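Local coordinates for protein peptidase (Yersinia bercovieri, PDB 5NYW) that is of unknown function but belongs to the Ntn-hydrolase clan as an ancestral proteasome beta-subunit relative and assembles into multimers, at residues A13-S18 against I177-T182; E41-V46 against D194-P199; R160-D165 against D169-C174. All coordinates share one frame; numbering follows the deposited sequence.

Contact 1 of 3, residues A13-S18 against I177-T182; sequences AFASDS and ISMDST. Unlike the reference sequence in segment 13-18: Ala13 (reference Val).
Ser178 O, one residue before the Met179 that reaches across to Ala15 and Asp17, is held twice by Thr182: the hydroxyl donates from OG1 to Ser178 O at 2.7 Å, and the amide of Thr182 gives the helical bond to the same oxygen. The two donors come from opposite faces of the carbonyl plane, OG1 tilted 29° out of it; the hydroxyl is thereby satisfied within the helix. The contact itself is carried by Met179. Its CG stands beside the backbone N and the chain bends at chi2 (-72°); the CG-SD-CE end then runs out nearly extended, and its terminal CE abuts the strand backbone between Ala15 and Asp17. CE lies 3.7 Å from Ala15 O and equally near Asp17 N, and meets Ala15 CB at 4.0 Å. Alanine suits this place because a single methyl lets the thioether end come down onto the peptide groups, and methionine has the length to span the 7.9 Å between Asp17 CA and Met179 CA. The carboxylate of Asp17 is engaged elsewhere: OD1 accepts from Tyr2 N and OD2 from Gly190 N. Packing of helix 168-185 on strand 11-23 rests here on van der Waals contact of a methyl with peptide atoms and one alanine methyl, with no hydrogen bond between the segments, while polar bonds tie Asp17 close to the chain's amino terminus, where Ntn hydrolases characteristically keep their nucleophile.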
ATOM      1  N   ALA L  13     -42.920 -24.323  -1.281  1.00 56.08           N
ATOM      2  CA  ALA L  13     -43.458 -24.127  -2.625  1.00 49.69           C
ATOM      3  C   ALA L  13     -42.496 -23.273  -3.453  1.00 50.09           C
ATOM      4  O   ALA L  13     -41.984 -22.259  -2.977  1.00 67.25           O
ATOM      5  CB  ALA L  13     -44.866 -23.478  -2.567  1.00 47.48           C
ATOM      6  N   PHE L  14     -42.251 -23.678  -4.693  1.00 51.75           N
ATOM      7  CA  PHE L  14     -41.358 -22.929  -5.581  1.00 52.83           C
ATOM      8  C   PHE L  14     -42.018 -22.567  -6.903  1.00 49.79           C
ATOM      9  O   PHE L  14     -42.753 -23.381  -7.477  1.00 60.25           O
ATOM     10  CB  PHE L  14     -40.087 -23.728  -5.877  1.00 51.74           C
ATOM     11  CG  PHE L  14     -39.356 -24.185  -4.659  1.00 45.46           C
ATOM     12  CD1 PHE L  14     -38.392 -23.385  -4.076  1.00 51.66           C
ATOM     13  CD2 PHE L  14     -39.623 -25.411  -4.092  1.00 50.73           C
ATOM     14  CE1 PHE L  14     -37.707 -23.796  -2.946  1.00 58.99           C
ATOM     15  CE2 PHE L  14     -38.930 -25.831  -2.961  1.00 51.60           C
ATOM     16  CZ  PHE L  14     -37.979 -25.024  -2.390  1.00 54.20           C
ATOM     17  N   ALA L  15     -41.740 -21.367  -7.412  1.00 43.88           N
ATOM     18  CA  ALA L  15     -42.191 -21.021  -8.769  1.00 42.36           C
ATOM     19  C   ALA L  15     -41.198 -20.137  -9.531  1.00 52.99           C
ATOM     20  O   ALA L  15     -40.737 -19.112  -9.026  1.00 59.30           O
ATOM     21  CB  ALA L  15     -43.525 -20.355  -8.706  1.00 43.32           C
ATOM     22  N   SER L  16     -40.883 -20.550 -10.755  1.00 48.02           N
ATOM     23  CA  SER L  16     -40.007 -19.789 -11.628  1.00 49.61           C
ATOM     24  C   SER L  16     -40.555 -19.666 -13.038  1.00 58.53           C
ATOM     25  O   SER L  16     -41.068 -20.638 -13.605  1.00 54.00           O
ATOM     26  CB  SER L  16     -38.627 -20.451 -11.708  1.00 50.59           C
ATOM     27  OG  SER L  16     -37.962 -20.421 -10.463  1.00 50.91           O
ATOM     28  N   ASP L  17     -40.373 -18.493 -13.638  1.00 56.63           N
ATOM     29  CA  ASP L  17     -40.669 -18.350 -15.056  1.00 66.37           C
ATOM     30  C   ASP L  17     -39.440 -18.833 -15.835  1.00 54.31           C
ATOM     31  O   ASP L  17     -38.537 -19.438 -15.258  1.00 55.41           O
ATOM     32  CB  ASP L  17     -41.042 -16.901 -15.429  1.00 60.62           C
ATOM     33  CG  ASP L  17     -39.831 -16.018 -15.646  1.00 67.36           C
ATOM     34  OD1 ASP L  17     -38.871 -16.125 -14.860  1.00 75.10           O
ATOM     35  OD2 ASP L  17     -39.822 -15.234 -16.620  1.00 69.38           O
ATOM     36  N   SER L  18     -39.408 -18.574 -17.136  1.00 49.14           N
ATOM     37  CA  SER L  18     -38.289 -19.026 -17.933  1.00 48.53           C
ATOM     38  C   SER L  18     -37.805 -18.003 -18.948  1.00 53.86           C
ATOM     39  O   SER L  18     -36.760 -18.208 -19.568  1.00 60.58           O
ATOM     40  CB  SER L  18     -38.658 -20.328 -18.648  1.00 61.20           C
ATOM     41  OG  SER L  18     -39.795 -20.163 -19.479  1.00 61.67           O
ATOM     42  N   ILE L 177     -50.947 -17.122  -9.069  1.00 58.93           N
ATOM     43  CA  ILE L 177     -51.579 -15.825  -9.264  1.00 60.03           C
ATOM     44  C   ILE L 177     -50.522 -14.714  -9.305  1.00 48.19           C
ATOM     45  O   ILE L 177     -50.600 -13.801 -10.133  1.00 47.41           O
ATOM     46  CB  ILE L 177     -52.632 -15.544  -8.163  1.00 63.36           C
ATOM     47  CG1 ILE L 177     -53.754 -16.584  -8.234  1.00 55.87           C
ATOM     48  CG2 ILE L 177     -53.202 -14.126  -8.290  1.00 58.18           C
ATOM     49  CD1 ILE L 177     -54.643 -16.595  -7.017  1.00 62.07           C
ATOM     50  N   SER L 178     -49.523 -14.823  -8.426  1.00 50.79           N
ATOM     51  CA  SER L 178     -48.383 -13.906  -8.389  1.00 54.36           C
ATOM     52  C   SER L 178     -47.723 -13.869  -9.771  1.00 62.61           C
ATOM     53  O   SER L 178     -47.393 -12.808 -10.283  1.00 67.56           O
ATOM     54  CB  SER L 178     -47.387 -14.356  -7.310  1.00 62.86           C
ATOM     55  OG  SER L 178     -46.307 -13.448  -7.142  1.00 58.45           O
ATOM     56  N   MET L 179     -47.563 -15.044 -10.375  1.00 62.64           N
ATOM     57  CA  MET L 179     -47.072 -15.174 -11.742  1.00 55.27           C
ATOM     58  C   MET L 179     -48.002 -14.529 -12.756  1.00 57.21           C
ATOM     59  O   MET L 179     -47.547 -13.876 -13.706  1.00 50.77           O
ATOM     60  CB  MET L 179     -46.917 -16.644 -12.102  1.00 61.64           C
ATOM     61  CG  MET L 179     -45.682 -17.283 -11.562  1.00 61.45           C
ATOM     62  SD  MET L 179     -44.246 -16.677 -12.442  1.00 62.68           S
ATOM     63  CE  MET L 179     -42.996 -17.356 -11.361  1.00 55.38           C
ATOM     64  N   ASP L 180     -49.304 -14.767 -12.575  1.00 58.84           N
ATOM     65  CA  ASP L 180     -50.331 -14.238 -13.465  1.00 48.73           C
ATOM     66  C   ASP L 180     -50.249 -12.721 -13.540  1.00 56.81           C
ATOM     67  O   ASP L 180     -50.171 -12.149 -14.632  1.00 51.53           O
ATOM     68  CB  ASP L 180     -51.717 -14.695 -12.996  1.00 46.91           C
ATOM     69  CG  ASP L 180     -52.870 -13.981 -13.728  1.00 55.44           C
ATOM     70  OD1 ASP L 180     -52.875 -13.947 -14.980  1.00 60.91           O
ATOM     71  OD2 ASP L 180     -53.800 -13.484 -13.038  1.00 47.67           O
ATOM     72  N   SER L 181     -50.232 -12.076 -12.379  1.00 51.75           N
ATOM     73  CA  SER L 181     -50.155 -10.623 -12.322  1.00 53.37           C
ATOM     74  C   SER L 181     -48.842 -10.081 -12.915  1.00 59.52           C
ATOM     75  O   SER L 181     -48.826  -8.997 -13.499  1.00 53.70           O
ATOM     76  CB  SER L 181     -50.332 -10.164 -10.887  1.00 50.69           C
ATOM     77  OG  SER L 181     -51.623 -10.521 -10.444  1.00 66.69           O
ATOM     78  N   THR L 182     -47.750 -10.835 -12.740  1.00 50.24           N
ATOM     79  CA  THR L 182     -46.425 -10.480 -13.251  1.00 39.04           C
ATOM     80  C   THR L 182     -46.337 -10.632 -14.796  1.00 50.04           C
ATOM     81  O   THR L 182     -45.826  -9.740 -15.489  1.00 51.51           O
ATOM     82  CB  THR L 182     -45.337 -11.336 -12.552  1.00 42.65           C
ATOM     83  OG1 THR L 182     -45.440 -11.174 -11.122  1.00 39.31           O
ATOM     84  CG2 THR L 182     -43.960 -10.909 -12.980  1.00 42.47           C
TER

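Contact 2 of 3, residues E41-V46 against D194-P199; sequences ERTLVV and DVMIYP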
ATOM      1  N   GLU L  41     -33.130 -39.014   1.474  1.00 73.71           N
ATOM      2  CA  GLU L  41     -32.155 -38.313   2.300  1.00 76.45           C
ATOM      3  C   GLU L  41     -32.094 -36.800   2.157  1.00 78.46           C
ATOM      4  O   GLU L  41     -31.937 -36.084   3.144  1.00 75.66           O
ATOM      5  CB  GLU L  41     -30.766 -38.879   2.025  1.00 69.11           C
ATOM      6  CG  GLU L  41     -29.731 -38.436   3.040  1.00 77.84           C
ATOM      7  CD  GLU L  41     -28.985 -37.190   2.600  1.00 90.00           C
ATOM      8  OE1 GLU L  41     -28.824 -37.012   1.375  1.00102.08           O
ATOM      9  OE2 GLU L  41     -28.546 -36.403   3.468  1.00 84.41           O
ATOM     10  N   ARG L  42     -32.208 -36.309   0.929  1.00 82.07           N
ATOM     11  CA  ARG L  42     -32.023 -34.883   0.694  1.00 72.87           C
ATOM     12  C   ARG L  42     -32.672 -34.362  -0.575  1.00 73.76           C
ATOM     13  O   ARG L  42     -32.691 -35.043  -1.594  1.00 74.60           O
ATOM     14  CB  ARG L  42     -30.512 -34.648   0.686  1.00 75.17           C
ATOM     15  CG  ARG L  42     -29.922 -33.472  -0.021  1.00 65.35           C
ATOM     16  CD  ARG L  42     -28.400 -33.731  -0.154  1.00 62.34           C
ATOM     17  NE  ARG L  42     -27.893 -34.272   1.108  1.00 70.10           N
ATOM     18  CZ  ARG L  42     -26.913 -33.740   1.839  1.00 68.38           C
ATOM     19  NH1 ARG L  42     -26.256 -32.663   1.427  1.00 64.25           N
ATOM     20  NH2 ARG L  42     -26.579 -34.300   2.987  1.00 56.61           N
ATOM     21  N   THR L  43     -33.226 -33.151  -0.485  1.00 73.66           N
ATOM     22  CA  THR L  43     -33.784 -32.436  -1.631  1.00 69.02           C
ATOM     23  C   THR L  43     -33.488 -30.936  -1.570  1.00 65.51           C
ATOM     24  O   THR L  43     -33.968 -30.230  -0.690  1.00 66.00           O
ATOM     25  CB  THR L  43     -35.304 -32.662  -1.747  1.00 67.76           C
ATOM     26  OG1 THR L  43     -35.549 -34.055  -1.976  1.00 64.73           O
ATOM     27  CG2 THR L  43     -35.874 -31.877  -2.923  1.00 60.47           C
ATOM     28  N   LEU L  44     -32.672 -30.461  -2.496  1.00 68.86           N
ATOM     29  CA  LEU L  44     -32.288 -29.056  -2.549  1.00 52.75           C
ATOM     30  C   LEU L  44     -32.699 -28.419  -3.879  1.00 55.96           C
ATOM     31  O   LEU L  44     -32.466 -28.995  -4.950  1.00 58.18           O
ATOM     32  CB  LEU L  44     -30.789 -28.912  -2.346  1.00 60.51           C
ATOM     33  CG  LEU L  44     -30.240 -28.856  -0.922  1.00 71.85           C
ATOM     34  CD1 LEU L  44     -30.553 -30.102  -0.117  1.00 70.55           C
ATOM     35  CD2 LEU L  44     -28.735 -28.625  -0.992  1.00 63.33           C
ATOM     36  N   VAL L  45     -33.321 -27.244  -3.792  1.00 54.06           N
ATOM     37  CA  VAL L  45     -33.776 -26.479  -4.954  1.00 55.18           C
ATOM     38  C   VAL L  45     -33.037 -25.154  -5.078  1.00 56.80           C
ATOM     39  O   VAL L  45     -32.949 -24.386  -4.110  1.00 56.75           O
ATOM     40  CB  VAL L  45     -35.293 -26.186  -4.881  1.00 49.02           C
ATOM     41  CG1 VAL L  45     -35.741 -25.341  -6.069  1.00 46.43           C
ATOM     42  CG2 VAL L  45     -36.074 -27.481  -4.830  1.00 55.22           C
ATOM     43  N   VAL L  46     -32.518 -24.885  -6.272  1.00 52.48           N
ATOM     44  CA  VAL L  46     -31.848 -23.621  -6.543  1.00 53.81           C
ATOM     45  C   VAL L  46     -32.568 -22.843  -7.639  1.00 51.55           C
ATOM     46  O   VAL L  46     -32.793 -23.374  -8.730  1.00 55.61           O
ATOM     47  CB  VAL L  46     -30.391 -23.845  -6.978  1.00 53.66           C
ATOM     48  CG1 VAL L  46     -29.742 -22.520  -7.323  1.00 49.12           C
ATOM     49  CG2 VAL L  46     -29.603 -24.560  -5.880  1.00 61.60           C
ATOM     50  N   ASP L 194     -41.748 -23.172 -14.324  1.00 50.17           N
ATOM     51  CA  ASP L 194     -41.292 -24.392 -13.663  1.00 48.67           C
ATOM     52  C   ASP L 194     -41.657 -24.245 -12.206  1.00 47.71           C
ATOM     53  O   ASP L 194     -41.311 -23.249 -11.570  1.00 55.67           O
ATOM     54  CB  ASP L 194     -39.794 -24.611 -13.871  1.00 55.90           C
ATOM     55  CG  ASP L 194     -39.452 -24.978 -15.325  1.00 72.55           C
ATOM     56  OD1 ASP L 194     -40.005 -25.964 -15.880  1.00 59.77           O
ATOM     57  OD2 ASP L 194     -38.644 -24.244 -15.929  1.00 84.10           O
ATOM     58  N   VAL L 195     -42.448 -25.192 -11.714  1.00 51.35           N
ATOM     59  CA  VAL L 195     -42.956 -25.167 -10.354  1.00 50.95           C
ATOM     60  C   VAL L 195     -42.713 -26.488  -9.612  1.00 62.14           C
ATOM     61  O   VAL L 195     -42.455 -27.530 -10.218  1.00 60.14           O
ATOM     62  CB  VAL L 195     -44.475 -24.860 -10.341  1.00 59.55           C
ATOM     63  CG1 VAL L 195     -44.793 -23.585 -11.115  1.00 58.00           C
ATOM     64  CG2 VAL L 195     -45.259 -26.027 -10.905  1.00 54.03           C
ATOM     65  N   MET L 196     -42.777 -26.435  -8.291  1.00 58.30           N
ATOM     66  CA  MET L 196     -42.655 -27.635  -7.485  1.00 56.70           C
ATOM     67  C   MET L 196     -43.252 -27.488  -6.092  1.00 60.34           C
ATOM     68  O   MET L 196     -43.138 -26.441  -5.467  1.00 65.35           O
ATOM     69  CB  MET L 196     -41.199 -28.051  -7.361  1.00 65.77           C
ATOM     70  CG  MET L 196     -41.018 -29.172  -6.378  1.00 71.26           C
ATOM     71  SD  MET L 196     -39.363 -29.785  -6.371  1.00 75.52           S
ATOM     72  CE  MET L 196     -39.358 -30.665  -4.809  1.00 72.59           C
ATOM     73  N   ILE L 197     -43.905 -28.538  -5.621  1.00 67.27           N
ATOM     74  CA  ILE L 197     -44.316 -28.614  -4.233  1.00 68.56           C
ATOM     75  C   ILE L 197     -43.461 -29.662  -3.517  1.00 73.31           C
ATOM     76  O   ILE L 197     -43.366 -30.803  -3.971  1.00 61.39           O
ATOM     77  CB  ILE L 197     -45.779 -29.000  -4.095  1.00 66.18           C
ATOM     78  CG1 ILE L 197     -46.673 -27.955  -4.750  1.00 59.17           C
ATOM     79  CG2 ILE L 197     -46.108 -29.237  -2.627  1.00 67.95           C
ATOM     80  CD1 ILE L 197     -48.149 -28.318  -4.712  1.00 67.11           C
ATOM     81  N   TYR L 198     -42.814 -29.263  -2.424  1.00 74.37           N
ATOM     82  CA  TYR L 198     -42.063 -30.199  -1.596  1.00 58.82           C
ATOM     83  C   TYR L 198     -42.694 -30.345  -0.221  1.00 61.85           C
ATOM     84  O   TYR L 198     -42.579 -29.451   0.626  1.00 64.04           O
ATOM     85  CB  TYR L 198     -40.611 -29.761  -1.415  1.00 58.36           C
ATOM     86  CG  TYR L 198     -39.878 -30.702  -0.479  1.00 68.83           C
ATOM     87  CD1 TYR L 198     -39.324 -31.892  -0.947  1.00 62.17           C
ATOM     88  CD2 TYR L 198     -39.786 -30.428   0.884  1.00 77.92           C
ATOM     89  CE1 TYR L 198     -38.680 -32.759  -0.090  1.00 64.77           C
ATOM     90  CE2 TYR L 198     -39.152 -31.288   1.741  1.00 84.93           C
ATOM     91  CZ  TYR L 198     -38.596 -32.451   1.253  1.00 75.33           C
ATOM     92  OH  TYR L 198     -37.953 -33.292   2.133  1.00 73.79           O
ATOM     93  N   PRO L 199     -43.366 -31.470   0.016  1.00 68.45           N
ATOM     94  CA  PRO L 199     -43.928 -31.734   1.350  1.00 65.37           C
ATOM     95  C   PRO L 199     -42.871 -32.115   2.407  1.00 66.24           C
ATOM     96  O   PRO L 199     -41.887 -32.796   2.104  1.00 68.61           O
ATOM     97  CB  PRO L 199     -44.912 -32.883   1.096  1.00 59.10           C
ATOM     98  CG  PRO L 199     -44.474 -33.512  -0.180  1.00 63.02           C
ATOM     99  CD  PRO L 199     -43.789 -32.457  -0.994  1.00 65.22           C
TER
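Thr43 meets Tyr198 through its branched carbon: CB lies 3.8 Å from Tyr198 CE1, and the methyl CG2 is 4.0 Å from Tyr198 CD1, so the threonine approaches one side of the ring at a slant. Further along the strand, the terminal methyl of Met196 reaches Thr43, with CE 4.1 Å from CG2, and its sulfur comes next to Val45, SD standing 4.3 Å from Val45 CG2. The methionine thus fills the interval between two residues of strand 42-46. Its CG is anti to the backbone N (chi1 172°) and the rest of the chain is extended, which carries SD and CE out obliquely from strand 194-199, leaning along it toward Tyr198.

Those strands run roughly antiparallel, 147° between their directions, with axes 10.1 Å apart. That separation is too wide for backbone bonding and belongs instead to two sheets packed face to face, the sandwich core characteristic of the Ntn fold. Beta-branched Thr43 and Val45 suit the facing strand, being compact and at home in extended backbone, whereas long Met196 and Tyr198 supply the reach from the other sheet. Farther out, the tyrosine hydroxyl pairs with Gln119 OE1 and Phe203 N, which should limit how the ring can shift against Thr43. At the strand's start, Arg42 grips Glu41 side-on, NE to OE1 at 2.9 Å and NH2 to OE2 at 2.9 Å; Glu41 and Arg42 form a classic beta bulge opposite Gln38. No polar bond crosses between the segments: Thr43 OG1 turns to Arg42 O, weakly, and the phenol to Gln119 and Phe203, so what joins the two across the sandwich is van der Waals packing of aliphatic carbons, a thioether and an aromatic ring.

Contact 3 of 3, residues R160-D165 against D169-C174; sequences RVLSYD and DQAMQC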
ATOM      1  N   ARG L 160     -51.045 -10.471   0.872  1.00 61.05           N
ATOM      2  CA  ARG L 160     -52.455 -10.511   1.283  1.00 62.48           C
ATOM      3  C   ARG L 160     -52.914 -11.860   1.824  1.00 68.25           C
ATOM      4  O   ARG L 160     -53.706 -11.908   2.767  1.00 74.42           O
ATOM      5  CB  ARG L 160     -53.368 -10.148   0.112  1.00 57.65           C
ATOM      6  CG  ARG L 160     -53.443  -8.678  -0.218  1.00 71.76           C
ATOM      7  CD  ARG L 160     -54.438  -8.444  -1.350  1.00 77.57           C
ATOM      8  NE  ARG L 160     -54.461  -7.052  -1.787  1.00 81.61           N
ATOM      9  CZ  ARG L 160     -55.177  -6.095  -1.200  1.00 84.90           C
ATOM     10  NH1 ARG L 160     -55.941  -6.387  -0.153  1.00 66.99           N
ATOM     11  NH2 ARG L 160     -55.130  -4.848  -1.664  1.00 84.64           N
ATOM     12  N   VAL L 161     -52.396 -12.949   1.251  1.00 58.11           N
ATOM     13  CA  VAL L 161     -52.947 -14.264   1.544  1.00 60.40           C
ATOM     14  C   VAL L 161     -51.957 -15.281   2.129  1.00 68.86           C
ATOM     15  O   VAL L 161     -52.378 -16.241   2.769  1.00 73.36           O
ATOM     16  CB  VAL L 161     -53.589 -14.878   0.278  1.00 59.19           C
ATOM     17  CG1 VAL L 161     -54.527 -13.893  -0.377  1.00 71.79           C
ATOM     18  CG2 VAL L 161     -52.538 -15.297  -0.703  1.00 63.34           C
ATOM     19  N   LEU L 162     -50.655 -15.069   1.965  1.00 62.67           N
ATOM     20  CA  LEU L 162     -49.694 -16.063   2.446  1.00 59.25           C
ATOM     21  C   LEU L 162     -49.251 -15.751   3.872  1.00 74.04           C
ATOM     22  O   LEU L 162     -48.981 -14.597   4.217  1.00 78.77           O
ATOM     23  CB  LEU L 162     -48.455 -16.151   1.533  1.00 46.59           C
ATOM     24  CG  LEU L 162     -47.501 -17.339   1.818  1.00 58.68           C
ATOM     25  CD1 LEU L 162     -48.021 -18.659   1.244  1.00 67.89           C
ATOM     26  CD2 LEU L 162     -46.063 -17.106   1.354  1.00 45.90           C
ATOM     27  N   SER L 163     -49.228 -16.793   4.702  1.00 73.04           N
ATOM     28  CA  SER L 163     -48.648 -16.754   6.042  1.00 58.75           C
ATOM     29  C   SER L 163     -47.985 -18.104   6.268  1.00 56.49           C
ATOM     30  O   SER L 163     -48.208 -19.039   5.489  1.00 53.91           O
ATOM     31  CB  SER L 163     -49.702 -16.454   7.110  1.00 64.05           C
ATOM     32  OG  SER L 163     -50.715 -17.443   7.126  1.00 81.22           O
ATOM     33  N   TYR L 164     -47.191 -18.225   7.328  1.00 55.53           N
ATOM     34  CA  TYR L 164     -46.439 -19.459   7.600  1.00 60.74           C
ATOM     35  C   TYR L 164     -47.335 -20.703   7.657  1.00 66.07           C
ATOM     36  O   TYR L 164     -46.898 -21.816   7.348  1.00 71.23           O
ATOM     37  CB  TYR L 164     -45.656 -19.305   8.911  1.00 64.84           C
ATOM     38  CG  TYR L 164     -44.750 -20.460   9.293  1.00 63.97           C
ATOM     39  CD1 TYR L 164     -43.580 -20.712   8.585  1.00 59.94           C
ATOM     40  CD2 TYR L 164     -45.052 -21.290  10.384  1.00 60.66           C
ATOM     41  CE1 TYR L 164     -42.733 -21.759   8.943  1.00 59.03           C
ATOM     42  CE2 TYR L 164     -44.217 -22.348  10.739  1.00 51.54           C
ATOM     43  CZ  TYR L 164     -43.057 -22.575  10.016  1.00 55.33           C
ATOM     44  OH  TYR L 164     -42.211 -23.611  10.361  1.00 61.42           O
ATOM     45  N   ASP L 165     -48.595 -20.507   8.033  1.00 81.04           N
ATOM     46  CA  ASP L 165     -49.513 -21.629   8.238  1.00 80.25           C
ATOM     47  C   ASP L 165     -50.406 -21.946   7.040  1.00 68.34           C
ATOM     48  O   ASP L 165     -51.226 -22.851   7.116  1.00 82.87           O
ATOM     49  CB  ASP L 165     -50.391 -21.348   9.457  1.00 82.63           C
ATOM     50  CG  ASP L 165     -49.618 -21.420  10.755  1.00 95.61           C
ATOM     51  OD1 ASP L 165     -48.876 -22.407  10.960  1.00 96.60           O
ATOM     52  OD2 ASP L 165     -49.740 -20.477  11.563  1.00105.69           O
ATOM     53  N   ASP L 169     -51.146 -26.414  -0.938  1.00 73.48           N
ATOM     54  CA  ASP L 169     -51.874 -26.197  -2.191  1.00 72.15           C
ATOM     55  C   ASP L 169     -52.265 -24.736  -2.361  1.00 68.52           C
ATOM     56  O   ASP L 169     -52.212 -24.202  -3.470  1.00 71.18           O
ATOM     57  CB  ASP L 169     -53.102 -27.086  -2.279  1.00 74.31           C
ATOM     58  CG  ASP L 169     -52.750 -28.505  -2.636  1.00 92.53           C
ATOM     59  OD1 ASP L 169     -51.541 -28.811  -2.717  1.00 93.20           O
ATOM     60  OD2 ASP L 169     -53.681 -29.310  -2.853  1.00104.95           O
ATOM     61  N   GLN L 170     -52.611 -24.081  -1.259  1.00 56.21           N
ATOM     62  CA  GLN L 170     -52.956 -22.676  -1.321  1.00 65.10           C
ATOM     63  C   GLN L 170     -51.713 -21.827  -1.583  1.00 70.15           C
ATOM     64  O   GLN L 170     -51.804 -20.769  -2.210  1.00 72.27           O
ATOM     65  CB  GLN L 170     -53.634 -22.223  -0.030  1.00 69.33           C
ATOM     66  CG  GLN L 170     -55.002 -22.810   0.222  1.00 63.42           C
ATOM     67  CD  GLN L 170     -55.691 -22.108   1.378  1.00 87.16           C
ATOM     68  OE1 GLN L 170     -55.071 -21.328   2.103  1.00 90.61           O
ATOM     69  NE2 GLN L 170     -56.983 -22.363   1.544  1.00102.26           N
ATOM     70  N   ALA L 171     -50.561 -22.265  -1.080  1.00 67.69           N
ATOM     71  CA  ALA L 171     -49.304 -21.562  -1.352  1.00 59.49           C
ATOM     72  C   ALA L 171     -48.936 -21.617  -2.827  1.00 49.09           C
ATOM     73  O   ALA L 171     -48.537 -20.623  -3.430  1.00 50.02           O
ATOM     74  CB  ALA L 171     -48.199 -22.134  -0.529  1.00 62.01           C
ATOM     75  N   MET L 172     -49.082 -22.789  -3.419  1.00 50.03           N
ATOM     76  CA  MET L 172     -48.800 -22.907  -4.830  1.00 50.46           C
ATOM     77  C   MET L 172     -49.804 -22.074  -5.627  1.00 56.61           C
ATOM     78  O   MET L 172     -49.419 -21.390  -6.579  1.00 60.97           O
ATOM     79  CB  MET L 172     -48.842 -24.367  -5.276  1.00 48.52           C
ATOM     80  CG  MET L 172     -48.594 -24.523  -6.778  1.00 52.40           C
ATOM     81  SD  MET L 172     -47.052 -23.730  -7.337  1.00 63.15           S
ATOM     82  CE  MET L 172     -45.830 -24.822  -6.631  1.00 55.33           C
ATOM     83  N   GLN L 173     -51.070 -22.084  -5.204  1.00 50.94           N
ATOM     84  CA  GLN L 173     -52.091 -21.235  -5.844  1.00 57.79           C
ATOM     85  C   GLN L 173     -51.719 -19.764  -5.788  1.00 58.12           C
ATOM     86  O   GLN L 173     -51.818 -19.047  -6.784  1.00 61.80           O
ATOM     87  CB  GLN L 173     -53.465 -21.404  -5.192  1.00 48.23           C
ATOM     88  CG  GLN L 173     -54.194 -22.659  -5.594  1.00 51.75           C
ATOM     89  CD  GLN L 173     -55.522 -22.819  -4.879  1.00 54.03           C
ATOM     90  OE1 GLN L 173     -55.663 -22.468  -3.710  1.00 65.28           O
ATOM     91  NE2 GLN L 173     -56.518 -23.313  -5.603  1.00 49.73           N
ATOM     92  N   CYS L 174     -51.252 -19.334  -4.626  1.00 56.41           N
ATOM     93  CA  CYS L 174     -50.812 -17.967  -4.441  1.00 53.98           C
ATOM     94  C   CYS L 174     -49.647 -17.635  -5.386  1.00 54.45           C
ATOM     95  O   CYS L 174     -49.662 -16.595  -6.039  1.00 54.34           O
ATOM     96  CB  CYS L 174     -50.422 -17.753  -2.982  1.00 62.46           C
ATOM     97  SG  CYS L 174     -49.732 -16.146  -2.617  1.00 61.12           S
TER
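No ring or other planar side chain takes part where Val161 and Leu162 meet Ala171 and Cys174; there are no faces or edges to match, and the fit is between methyl groups and a thiol. The closest approach is Val161 CG2 to Cys174 SG, 3.5 Å. With chi1 -50°, Val161 CG1 stands beside the backbone N, anti to the carbonyl carbon, which leaves CG2 between N and the carbonyl carbon, aimed at the sulfur. Cys174 extends SG anti to its own backbone N (chi1 175°), toward the turn, and so meets Leu162, whose CB is 4.3 Å from SG. Leu162 then reaches back to the preceding helical turn, where CD1 touches Ala171 CB at 3.9 Å. Small residues suit the helix side: alanine and cysteine leave room for the branched ends of valine and leucine, and their backbones come near, Leu162 CA and Ala171 CA being 6.7 Å apart. Sulfur adds a large, polarisable surface in a setting with no hydrogen bond between the segments.

Leu162 is the first residue to leave helical geometry, so the contact packs the exit of helix 155-161 against the beginning of helix 168-185, joined by the short loop 162-167. Met6 of strand 2-7 touches Leu162, Ala171 and Cys174 from the sheet beneath; farther across the same sheet, Met172 packs on Val195 and Ile197 of strand 193-199.

Overall arrangement
The contacts cross successive layers: contact 2 joins sheet to sheet, contact 1 lays helix 168-185 on one of them, and contact 3 connects that helix with the end of its predecessor. The first two are buried, contact 3 nearer the surface. Strands 11-23 and 193-199 are sheet neighbours, so contacts 1 and 2 meet through Phe14, which reaches Val45, and through backbone pairing of Ser16 with Asp194. Met172 likewise links contact 3 to both. None has a hydrogen bond between its segments: contact 1 sets a thioether methyl on backbone, contact 2 a ring and thioether on beta-branched residues, contact 3 small residues on branched ones. Beside contact 3, Arg160 bridges to Asp180 of a neighbouring subunit.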